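Local coordinates for probable LacI-family transcriptional regulator (Corynebacterium glutamicum ATCC 13032, PDB 3BIL), which probably acts as a DNA-binding transcription factor that recognises regulatory sequences, as members of the LacI family generally do, at residues A[173-178]-A[244-249]. Numbering follows the deposited sequence.
Sequences AAAVEL and TLFAGD
Phe-246 meets Ala-175 and Val-176 in a small, wholly apolar helix-on-sheet contact, buried where helix 169-181 packs against strand 244-247. Both elements fall within the periplasmic-binding-protein-like part of the chain, and the strand runs parallel between strands 272-276 and 187-190, in the alpha/beta arrangement expected of this family. The contact is a worked example of how one long aromatic side chain can help bridge the gap between a helix and the sheet it packs on. The closest CA atoms across it, those of Ala-175 and Phe-246, are 8.9 Å apart, and the benzyl group covers about half that distance, the methyl of Ala-175 and contact spacing the rest. The ring of Phe-246 leaves the strand with CG trans to the backbone N (chi1 -178°), which brings CE1 and CZ to the helix. Its CE1 atom lies 3.7 Å from CB of Ala-175, and CZ is 3.9 Å from that same methyl, so the short side chain meets two neighbouring ring carbons at an oblique approach. One residue further along the helix, CG2 of Val-176 comes to 4.2 Å from CE1, the side chains crossing at about a right angle. This branch of the valine stands beside its backbone N, and it is the one that touches the ring. Ile-172 and Leu-179 of the same helix and Ile-274 of the adjacent strand also touch Phe-246, while Tyr-189 makes an edge-to-face ring contact with it. On the other side of the sheet, Leu-245 and Ala-247 pack on helix 250-262. Only carbon meets carbon between the two segments, and just 95 Å² is buried in all, which implies a join made by dispersion and the exclusion of water, without the directionality that polar bonding would impose.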
loop_
_atom_site.group_PDB
_atom_site.type_symbol
_atom_site.label_atom_id
_atom_site.label_comp_id
_atom_site.label_asym_id
_atom_site.label_seq_id
_atom_site.Cartn_x
_atom_site.Cartn_y
_atom_site.Cartn_z
ATOM N N ALA A 173 24.601 -3.031 -8.381
ATOM C CA ALA A 173 25.861 -2.626 -9.046
ATOM C C ALA A 173 25.750 -1.273 -9.718
ATOM O O ALA A 173 26.657 -0.450 -9.581
ATOM C CB ALA A 173 26.277 -3.639 -10.026
ATOM N N ALA A 174 24.631 -0.986 -10.409
ATOM C CA ALA A 174 24.522 0.347 -11.024
ATOM C C ALA A 174 24.326 1.476 -10.055
ATOM O O ALA A 174 24.883 2.597 -10.238
ATOM C CB ALA A 174 23.468 0.377 -12.075
ATOM N N ALA A 175 23.535 1.227 -9.019
ATOM C CA ALA A 175 23.422 2.236 -7.968
ATOM C C ALA A 175 24.772 2.498 -7.323
ATOM O O ALA A 175 25.142 3.662 -7.153
ATOM C CB ALA A 175 22.412 1.855 -6.947
ATOM N N VAL A 176 25.538 1.448 -6.980
ATOM C CA VAL A 176 26.885 1.683 -6.378
ATOM C C VAL A 176 27.808 2.457 -7.320
ATOM O O VAL A 176 28.396 3.477 -6.912
ATOM C CB VAL A 176 27.556 0.391 -5.866
ATOM C CG1 VAL A 176 29.010 0.631 -5.507
ATOM C CG2 VAL A 176 26.796 -0.165 -4.627
ATOM N N GLU A 177 27.882 2.006 -8.584
ATOM C CA GLU A 177 28.631 2.695 -9.647
ATOM C C GLU A 177 28.325 4.173 -9.677
ATOM O O GLU A 177 29.232 4.991 -9.605
ATOM C CB GLU A 177 28.404 2.055 -11.028
ATOM C CG GLU A 177 29.576 1.194 -11.537
ATOM C CD GLU A 177 30.928 1.958 -11.538
ATOM O OE1 GLU A 177 31.054 2.970 -12.285
ATOM O OE2 GLU A 177 31.864 1.550 -10.789
ATOM N N LEU A 178 27.035 4.498 -9.724
ATOM C CA LEU A 178 26.549 5.866 -9.711
ATOM C C LEU A 178 26.928 6.635 -8.469
ATOM O O LEU A 178 27.288 7.818 -8.569
ATOM C CB LEU A 178 25.025 5.863 -9.897
ATOM C CG LEU A 178 24.286 7.179 -10.168
ATOM C CD1 LEU A 178 24.801 7.852 -11.423
ATOM C CD2 LEU A 178 22.802 6.938 -10.302
ATOM N N THR A 244 25.109 9.080 2.074
ATOM C CA THR A 244 24.128 8.445 1.227
ATOM C C THR A 244 23.414 7.366 2.026
ATOM O O THR A 244 24.034 6.623 2.797
ATOM C CB THR A 244 24.770 7.845 -0.067
ATOM O OG1 THR A 244 25.101 8.911 -0.977
ATOM C CG2 THR A 244 23.800 6.891 -0.826
ATOM N N LEU A 245 22.096 7.282 1.868
ATOM C CA LEU A 245 21.377 6.233 2.540
ATOM C C LEU A 245 20.801 5.341 1.456
ATOM O O LEU A 245 20.161 5.813 0.521
ATOM C CB LEU A 245 20.333 6.807 3.506
ATOM C CG LEU A 245 20.959 7.658 4.647
ATOM C CD1 LEU A 245 19.920 8.554 5.423
ATOM C CD2 LEU A 245 21.773 6.781 5.622
ATOM N N PHE A 246 21.055 4.049 1.569
ATOM C CA PHE A 246 20.786 3.151 0.495
ATOM C C PHE A 246 19.965 2.057 1.168
ATOM O O PHE A 246 20.467 1.186 1.853
ATOM C CB PHE A 246 22.135 2.707 -0.146
ATOM C CG PHE A 246 22.020 1.769 -1.359
ATOM C CD1 PHE A 246 22.982 1.817 -2.357
ATOM C CD2 PHE A 246 21.032 0.816 -1.460
ATOM C CE1 PHE A 246 22.945 0.975 -3.416
ATOM C CE2 PHE A 246 20.990 -0.038 -2.498
ATOM C CZ PHE A 246 21.943 0.027 -3.490
ATOM N N ALA A 247 18.661 2.145 1.017
ATOM C CA ALA A 247 17.775 1.203 1.674
ATOM C C ALA A 247 17.745 -0.024 0.848
ATOM O O ALA A 247 17.900 0.059 -0.358
ATOM C CB ALA A 247 16.408 1.788 1.705
ATOM N N GLY A 248 17.471 -1.159 1.459
ATOM C CA GLY A 248 17.385 -2.412 0.719
ATOM C C GLY A 248 15.988 -2.975 0.695
ATOM O O GLY A 248 15.823 -4.115 0.278
ATOM N N ASP A 249 14.995 -2.186 1.159
ATOM C CA ASP A 249 13.552 -2.571 1.168
ATOM C C ASP A 249 12.596 -1.415 0.949
ATOM O O ASP A 249 12.951 -0.272 1.215
ATOM C CB ASP A 249 13.174 -3.201 2.519
ATOM C CG ASP A 249 13.333 -4.678 2.496
ATOM O OD1 ASP A 249 13.419 -5.196 1.366
ATOM O OD2 ASP A 249 13.399 -5.328 3.567
#